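Local coordinates for protein leucine--tRNA ligase (PDB 5AH5) that probably catalyses the ATP-dependent attachment of leucine to tRNA(Leu), probably also deacylates mischarged tRNA, and is linked to self-immunity to the antibiotic toxic moiety 84, at residues L711-A716 and E725-S730; N242-R247 and S407-L412. One frame throughout, in Å; residues are numbered along the deposited sequence.

Contact 1. Residues L711-A716 and E725-S730; sequences LVRLLA and ELWALS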
loop_
_atom_site.group_PDB
_atom_site.type_symbol
_atom_site.label_atom_id
_atom_site.label_comp_id
_atom_site.label_asym_id
_atom_site.label_seq_id
_atom_site.Cartn_x
_atom_site.Cartn_y
_atom_site.Cartn_z
ATOM N N LEU B 711 6.320 -18.277 27.233
ATOM C CA LEU B 711 5.188 -17.392 27.091
ATOM C C LEU B 711 5.662 -15.938 26.789
ATOM O O LEU B 711 5.134 -15.301 25.921
ATOM C CB LEU B 711 4.357 -17.365 28.398
ATOM C CG LEU B 711 3.139 -16.445 28.475
ATOM C CD1 LEU B 711 2.298 -16.657 27.259
ATOM C CD2 LEU B 711 2.315 -16.674 29.728
ATOM N N VAL B 712 6.625 -15.460 27.552
ATOM C CA VAL B 712 7.176 -14.094 27.390
ATOM C C VAL B 712 7.989 -13.943 26.094
ATOM O O VAL B 712 8.029 -12.829 25.485
ATOM C CB VAL B 712 7.911 -13.734 28.676
ATOM C CG1 VAL B 712 9.189 -12.961 28.462
ATOM C CG2 VAL B 712 6.946 -12.974 29.560
ATOM N N ARG B 713 8.622 -15.034 25.647
ATOM C CA ARG B 713 9.273 -15.026 24.353
ATOM C C ARG B 713 8.304 -14.828 23.210
ATOM O O ARG B 713 8.543 -14.011 22.317
ATOM C CB ARG B 713 10.109 -16.232 24.123
ATOM C CG ARG B 713 11.278 -16.304 25.062
ATOM C CD ARG B 713 12.417 -17.041 24.408
ATOM N NE ARG B 713 12.419 -18.437 24.630
ATOM C CZ ARG B 713 13.038 -19.362 23.882
ATOM N NH1 ARG B 713 13.691 -19.115 22.732
ATOM N NH2 ARG B 713 12.946 -20.605 24.304
ATOM N N LEU B 714 7.174 -15.512 23.259
ATOM C CA LEU B 714 6.144 -15.353 22.217
ATOM C C LEU B 714 5.391 -13.993 22.291
ATOM O O LEU B 714 4.878 -13.548 21.318
ATOM C CB LEU B 714 5.105 -16.497 22.294
ATOM C CG LEU B 714 5.741 -17.906 22.095
ATOM C CD1 LEU B 714 4.732 -19.024 22.477
ATOM C CD2 LEU B 714 6.253 -18.094 20.676
ATOM N N LEU B 715 5.239 -13.460 23.482
ATOM C CA LEU B 715 4.515 -12.265 23.763
ATOM C C LEU B 715 5.327 -11.007 23.333
ATOM O O LEU B 715 4.725 -10.033 22.955
ATOM C CB LEU B 715 4.209 -12.180 25.272
ATOM C CG LEU B 715 3.440 -10.983 25.718
ATOM C CD1 LEU B 715 2.092 -10.909 25.088
ATOM C CD2 LEU B 715 3.395 -10.862 27.240
ATOM N N ALA B 716 6.650 -11.125 23.331
ATOM C CA ALA B 716 7.600 -10.015 23.113
ATOM C C ALA B 716 7.385 -9.146 21.908
ATOM O O ALA B 716 7.576 -7.972 22.049
ATOM C CB ALA B 716 9.036 -10.505 23.113
ATOM N N GLU B 725 10.574 -6.759 30.961
ATOM C CA GLU B 725 10.504 -6.603 32.401
ATOM C C GLU B 725 10.409 -8.009 33.045
ATOM O O GLU B 725 11.101 -8.311 34.002
ATOM C CB GLU B 725 9.249 -5.779 32.780
ATOM C CG GLU B 725 9.088 -5.395 34.250
ATOM C CD GLU B 725 9.929 -4.199 34.681
ATOM O OE1 GLU B 725 10.548 -3.498 33.835
ATOM O OE2 GLU B 725 9.921 -3.916 35.886
ATOM N N LEU B 726 9.509 -8.831 32.524
ATOM C CA LEU B 726 9.235 -10.142 33.135
ATOM C C LEU B 726 10.400 -11.080 32.960
ATOM O O LEU B 726 10.831 -11.712 33.926
ATOM C CB LEU B 726 7.976 -10.734 32.549
ATOM C CG LEU B 726 6.776 -9.906 32.962
ATOM C CD1 LEU B 726 5.508 -10.482 32.333
ATOM C CD2 LEU B 726 6.659 -9.785 34.468
ATOM N N TRP B 727 10.958 -11.106 31.754
ATOM C CA TRP B 727 12.218 -11.831 31.491
ATOM C C TRP B 727 13.300 -11.524 32.501
ATOM O O TRP B 727 13.881 -12.476 33.102
ATOM C CB TRP B 727 12.695 -11.505 30.090
ATOM C CG TRP B 727 13.869 -12.236 29.521
ATOM C CD1 TRP B 727 15.101 -11.716 29.300
ATOM C CD2 TRP B 727 13.878 -13.521 28.948
ATOM N NE1 TRP B 727 15.898 -12.608 28.664
ATOM C CE2 TRP B 727 15.162 -13.723 28.394
ATOM C CE3 TRP B 727 12.929 -14.540 28.849
ATOM C CZ2 TRP B 727 15.542 -14.934 27.792
ATOM C CZ3 TRP B 727 13.271 -15.703 28.212
ATOM C CH2 TRP B 727 14.576 -15.918 27.712
ATOM N N ALA B 728 13.548 -10.227 32.723
ATOM C CA ALA B 728 14.528 -9.799 33.728
ATOM C C ALA B 728 14.137 -10.166 35.142
ATOM O O ALA B 728 14.987 -10.602 35.927
ATOM C CB ALA B 728 14.797 -8.293 33.674
ATOM N N LEU B 729 12.877 -9.927 35.491
ATOM C CA LEU B 729 12.386 -10.305 36.799
ATOM C C LEU B 729 12.590 -11.842 37.072
ATOM O O LEU B 729 12.959 -12.253 38.157
ATOM C CB LEU B 729 10.939 -9.929 36.918
ATOM C CG LEU B 729 10.260 -10.191 38.251
ATOM C CD1 LEU B 729 10.754 -9.207 39.318
ATOM C CD2 LEU B 729 8.742 -10.123 38.044
ATOM N N SER B 730 12.419 -12.645 36.049
ATOM C CA SER B 730 12.631 -14.078 36.187
ATOM C C SER B 730 14.121 -14.497 36.339
ATOM O O SER B 730 14.375 -15.690 36.464
ATOM C CB SER B 730 12.041 -14.795 34.977
ATOM O OG SER B 730 12.985 -14.950 33.952
#
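Val712 points toward the facing helix and splits its two methyls between neighbouring residues there. CG2 lies against the Leu726 side chain, 3.9 Å from Leu726 CB with Leu726 CD1 close behind, while CG1 turns to Trp727 and sits 4.1 Å from Trp727 CE3. Next along the helix, Arg713 meets the same indole farther out: Arg713 CG lies 3.8 Å from Trp727 CZ3, and CD reaches the CZ3–CH2 bond. Both residues approach the ring obliquely. The tryptophan gets there because its CG stands anti to the backbone N (chi1 -173°), which swings the benzene half of the indole back across the interface. The guanidinium does not stack on it; its plane is turned 49° from the ring, and the bend at chi3 carries it on to Glu644, in a salt bridge, and to the carbonyls of Ile643 and Pro740. Trp727 NE1, on the other half of the indole, bonds to Ser734.

These are consecutive helices, 701-715 and 720-729, folded into an antiparallel hairpin of the helical anticodon-binding domain. Their axes come within 10.1 Å at an angle of 155°. Phe630 of helix 617-632 packs on both Val712 and Leu726, so the hairpin also rests on a third helix. Just past the second helix, Ser730 OG turns back to donate to Trp727 O at 2.8 Å, tying down the backbone of the residue that carries the indole.

No hydrogen bond links the two segments. Cohesion here comes from hydrocarbon alone, including the aliphatic part of Arg713, and the arginine's charge is spent on the loops beyond, so one side chain serves both the apolar seam and a polar junction.

Contact 2. Residues N242-R247 and S407-L412; sequences NAFTTR and STQYRL. With nucleotides of chain D.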
loop_
_atom_site.group_PDB
_atom_site.type_symbol
_atom_site.label_atom_id
_atom_site.label_comp_id
_atom_site.label_asym_id
_atom_site.label_seq_id
_atom_site.Cartn_x
_atom_site.Cartn_y
_atom_site.Cartn_z
ATOM N N ASN B 242 -9.322 10.166 -37.546
ATOM C CA ASN B 242 -9.590 8.764 -37.143
ATOM C C ASN B 242 -10.572 8.652 -35.974
ATOM O O ASN B 242 -10.240 9.041 -34.860
ATOM C CB ASN B 242 -8.291 7.990 -36.828
ATOM C CG ASN B 242 -7.167 8.879 -36.287
ATOM O OD1 ASN B 242 -7.409 9.830 -35.540
ATOM N ND2 ASN B 242 -5.936 8.579 -36.682
ATOM N N ALA B 243 -11.784 8.154 -36.245
ATOM C CA ALA B 243 -12.777 7.872 -35.196
ATOM C C ALA B 243 -12.463 6.515 -34.537
ATOM O O ALA B 243 -11.676 5.730 -35.076
ATOM C CB ALA B 243 -14.192 7.878 -35.766
ATOM N N PHE B 244 -13.065 6.262 -33.368
ATOM C CA PHE B 244 -12.863 5.017 -32.611
ATOM C C PHE B 244 -14.213 4.402 -32.207
ATOM O O PHE B 244 -15.089 5.095 -31.663
ATOM C CB PHE B 244 -11.976 5.259 -31.375
ATOM C CG PHE B 244 -11.808 4.040 -30.487
ATOM C CD1 PHE B 244 -10.857 3.056 -30.792
ATOM C CD2 PHE B 244 -12.601 3.878 -29.338
ATOM C CE1 PHE B 244 -10.714 1.940 -29.983
ATOM C CE2 PHE B 244 -12.458 2.761 -28.526
ATOM C CZ PHE B 244 -11.514 1.793 -28.848
ATOM N N THR B 245 -14.370 3.104 -32.477
ATOM C CA THR B 245 -15.569 2.377 -32.056
ATOM C C THR B 245 -15.259 0.901 -31.718
ATOM O O THR B 245 -14.249 0.319 -32.169
ATOM C CB THR B 245 -16.709 2.529 -33.124
ATOM O OG1 THR B 245 -18.030 2.444 -32.526
ATOM C CG2 THR B 245 -16.530 1.529 -34.285
ATOM N N THR B 246 -16.130 0.340 -30.884
ATOM C CA THR B 246 -16.194 -1.094 -30.625
ATOM C C THR B 246 -17.203 -1.774 -31.573
ATOM O O THR B 246 -17.017 -2.934 -31.948
ATOM C CB THR B 246 -16.573 -1.366 -29.154
ATOM O OG1 THR B 246 -17.841 -0.762 -28.859
ATOM C CG2 THR B 246 -15.494 -0.805 -28.202
ATOM N N ARG B 247 -18.262 -1.049 -31.957
ATOM C CA ARG B 247 -19.246 -1.528 -32.940
ATOM C C ARG B 247 -18.842 -1.147 -34.375
ATOM O O ARG B 247 -19.569 -0.422 -35.044
ATOM C CB ARG B 247 -20.657 -0.964 -32.630
ATOM C CG ARG B 247 -21.191 -1.159 -31.213
ATOM C CD ARG B 247 -20.918 -2.543 -30.620
ATOM N NE ARG B 247 -21.227 -3.661 -31.518
ATOM C CZ ARG B 247 -22.447 -4.144 -31.773
ATOM N NH1 ARG B 247 -23.537 -3.619 -31.214
ATOM N NH2 ARG B 247 -22.578 -5.168 -32.612
ATOM N N SER B 407 -7.271 -1.103 -32.836
ATOM C CA SER B 407 -6.944 -0.016 -31.919
ATOM C C SER B 407 -6.944 -0.493 -30.462
ATOM O O SER B 407 -7.922 -1.093 -30.007
ATOM C CB SER B 407 -7.967 1.093 -32.113
ATOM O OG SER B 407 -7.643 2.243 -31.363
ATOM N N THR B 408 -5.840 -0.243 -29.752
ATOM C CA THR B 408 -5.767 -0.455 -28.288
ATOM C C THR B 408 -5.742 0.908 -27.572
ATOM O O THR B 408 -4.778 1.670 -27.733
ATOM C CB THR B 408 -4.519 -1.280 -27.877
ATOM O OG1 THR B 408 -4.453 -2.505 -28.618
ATOM C CG2 THR B 408 -4.570 -1.629 -26.398
ATOM N N GLN B 409 -6.785 1.203 -26.785
ATOM C CA GLN B 409 -6.880 2.466 -26.012
ATOM C C GLN B 409 -6.786 2.281 -24.488
ATOM O O GLN B 409 -7.213 1.255 -23.951
ATOM C CB GLN B 409 -8.179 3.200 -26.345
ATOM C CG GLN B 409 -8.398 3.491 -27.846
ATOM C CD GLN B 409 -7.308 4.334 -28.537
ATOM O OE1 GLN B 409 -6.467 4.983 -27.907
ATOM N NE2 GLN B 409 -7.328 4.313 -29.851
ATOM N N TYR B 410 -6.257 3.293 -23.796
ATOM C CA TYR B 410 -6.063 3.234 -22.346
ATOM C C TYR B 410 -6.716 4.419 -21.685
ATOM O O TYR B 410 -6.557 5.534 -22.147
ATOM C CB TYR B 410 -4.573 3.221 -22.016
ATOM C CG TYR B 410 -3.802 2.081 -22.642
ATOM C CD1 TYR B 410 -3.346 2.159 -23.964
ATOM C CD2 TYR B 410 -3.539 0.921 -21.929
ATOM C CE1 TYR B 410 -2.677 1.109 -24.547
ATOM C CE2 TYR B 410 -2.838 -0.118 -22.491
ATOM C CZ TYR B 410 -2.423 -0.028 -23.796
ATOM O OH TYR B 410 -1.750 -1.067 -24.340
ATOM N N ARG B 411 -7.423 4.199 -20.587
ATOM C CA ARG B 411 -7.959 5.300 -19.762
ATOM C C ARG B 411 -6.858 6.139 -19.052
ATOM O O ARG B 411 -7.044 7.324 -18.798
ATOM C CB ARG B 411 -8.870 4.692 -18.725
ATOM C CG ARG B 411 -9.528 5.624 -17.749
ATOM C CD ARG B 411 -10.124 4.870 -16.571
ATOM N NE ARG B 411 -10.513 5.834 -15.549
ATOM C CZ ARG B 411 -9.675 6.534 -14.772
ATOM N NH1 ARG B 411 -8.354 6.345 -14.812
ATOM N NH2 ARG B 411 -10.178 7.416 -13.922
ATOM N N LEU B 412 -5.794 5.459 -18.643
ATOM C CA LEU B 412 -4.620 6.026 -17.984
ATOM C C LEU B 412 -4.109 7.281 -18.726
ATOM O O LEU B 412 -3.818 7.248 -19.938
ATOM C CB LEU B 412 -3.522 4.953 -17.992
ATOM C CG LEU B 412 -2.221 5.240 -17.281
ATOM C CD1 LEU B 412 -2.483 5.428 -15.813
ATOM C CD2 LEU B 412 -1.193 4.155 -17.508
ATOM P P A D 84 -18.176 1.758 -23.995
ATOM O OP1 A D 84 -18.554 0.325 -23.935
ATOM O OP2 A D 84 -16.746 2.170 -23.917
ATOM O "O5'" A D 84 -18.771 2.286 -25.376
ATOM C "C5'" A D 84 -17.998 2.188 -26.596
ATOM C "C4'" A D 84 -18.577 3.105 -27.644
ATOM O "O4'" A D 84 -18.531 4.477 -27.167
ATOM C "C3'" A D 84 -17.856 3.174 -28.986
ATOM O "O3'" A D 84 -18.181 2.089 -29.847
ATOM C "C2'" A D 84 -18.386 4.486 -29.542
ATOM O "O2'" A D 84 -19.670 4.300 -30.115
ATOM C "C1'" A D 84 -18.439 5.355 -28.275
ATOM N N9 A D 84 -17.298 6.252 -28.067
ATOM C C8 A D 84 -16.031 6.180 -28.600
ATOM N N7 A D 84 -15.245 7.167 -28.234
ATOM C C5 A D 84 -16.044 7.935 -27.396
ATOM C C6 A D 84 -15.799 9.122 -26.681
ATOM N N6 A D 84 -14.624 9.759 -26.682
ATOM N N1 A D 84 -16.811 9.632 -25.943
ATOM C C2 A D 84 -17.986 8.986 -25.931
ATOM N N3 A D 84 -18.335 7.858 -26.551
ATOM C C4 A D 84 -17.310 7.384 -27.285
ATOM P P C D 80 -12.699 5.096 -9.296
ATOM O OP1 C D 80 -11.474 5.961 -9.368
ATOM O OP2 C D 80 -13.946 5.609 -8.717
ATOM O "O5'" C D 80 -13.061 4.696 -10.783
ATOM C "C5'" C D 80 -12.065 4.474 -11.753
ATOM C "C4'" C D 80 -12.713 3.990 -13.019
ATOM O "O4'" C D 80 -13.450 2.759 -12.782
ATOM C "C3'" C D 80 -13.757 4.905 -13.638
ATOM O "O3'" C D 80 -13.120 5.993 -14.304
ATOM C "C2'" C D 80 -14.446 3.931 -14.577
ATOM O "O2'" C D 80 -13.640 3.603 -15.682
ATOM C "C1'" C D 80 -14.576 2.706 -13.665
ATOM N N1 C D 80 -15.838 2.720 -12.875
ATOM C C2 C D 80 -17.037 2.430 -13.530
ATOM O O2 C D 80 -17.004 2.125 -14.731
ATOM N N3 C D 80 -18.199 2.476 -12.835
ATOM C C4 C D 80 -18.197 2.873 -11.562
ATOM N N4 C D 80 -19.364 2.918 -10.918
ATOM C C5 C D 80 -16.996 3.245 -10.889
ATOM C C6 C D 80 -15.849 3.134 -11.570
ATOM P P A D 81 -13.763 7.472 -14.296
ATOM O OP1 A D 81 -12.794 8.326 -15.014
ATOM O OP2 A D 81 -14.184 7.840 -12.939
ATOM O "O5'" A D 81 -15.055 7.307 -15.213
ATOM C "C5'" A D 81 -14.840 6.858 -16.562
ATOM C "C4'" A D 81 -16.133 6.556 -17.274
ATOM O "O4'" A D 81 -16.717 5.327 -16.775
ATOM C "C3'" A D 81 -17.273 7.571 -17.159
ATOM O "O3'" A D 81 -16.952 8.706 -17.963
ATOM C "C2'" A D 81 -18.437 6.716 -17.635
ATOM O "O2'" A D 81 -18.480 6.587 -19.046
ATOM C "C1'" A D 81 -18.123 5.391 -16.927
ATOM N N9 A D 81 -18.723 5.382 -15.603
ATOM C C8 A D 81 -18.195 5.798 -14.406
ATOM N N7 A D 81 -19.036 5.730 -13.404
ATOM C C5 A D 81 -20.203 5.248 -13.983
ATOM C C6 A D 81 -21.468 4.943 -13.451
ATOM N N6 A D 81 -21.782 5.088 -12.162
ATOM N N1 A D 81 -22.414 4.491 -14.302
ATOM C C2 A D 81 -22.096 4.339 -15.595
ATOM N N3 A D 81 -20.943 4.586 -16.213
ATOM C C4 A D 81 -20.027 5.042 -15.340
#
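Phe244 holds its CG anti to the backbone N (chi1 176°), sending the ring toward strand 404-410; chi1 of Gln409 (-55°) sets its CG beside the backbone N, over that ring, and the bend at chi2 turns the amide back toward Ser407. The two belong to the sheet at the base of the editing domain, where strands 243-245 and 404-410 each pair antiparallel with strand 224-234 and meet each other through side chains. Gln409 CG makes a CH-pi contact over one face, offset toward the rim, with CE1 of Phe244 the closest ring atom at 3.5 Å. The glutamine amide stands almost perpendicular to the ring, 88° between planes. Ser407 joins from nearby: its OG lies 3.4 Å from Phe244 CD1, is tied to Glu229, and takes a weak bond from Gln409 NE2 at 2.6 Å.

Beyond the phenylalanine the chain reaches tRNA. O3' of A84 of chain D is gripped three times: by Thr245 OG1 at 2.7 Å, by Thr246 N, in a nearly straight bond, at 2.9 Å and by Thr246 OG1 at 3.0 Å. C8 of the same adenine sits at the edge of the Phe244 ring. Paired threonines followed by arginine fit the threonine-rich peptide of leucyl-tRNA synthetase editing pockets, consistent with a tRNA 3' end placed for proofreading.

Farther along segment 407-412, Arg411 extends its chain to the backbone between C80 and A81 of chain D, with Trp221 supplying a cation-pi partner and a carbonyl for NH1. The charge would help offset that of the phosphate. Arg411 NE donates to the ester oxygen O3' of C80 at 2.9 Å, while Arg411 NH2 reaches the non-bridging OP1 of A81 at 3.0 Å.

How the contacts relate
Following the chain from the N terminus, contact 2 comes first: strand 243-245 lies early in the inserted editing domain, and 159 residues separate the segments before strand 404-410 takes the other edge of strand 224-234, on the way back to the catalytic part. Contact 1 comes much later; eight residues separate its segments, five of them already helix, with a short turn joining the helices. The two loops run in series, neither nested nor crossed. The centres of contacts 1 and 2 are about 63 Å apart, on opposite sides of the chain's centre. Contact 2 joins an early strand of the editing region to the strand leading out of it; contact 1 packs two successive anticodon-binding-domain helices together.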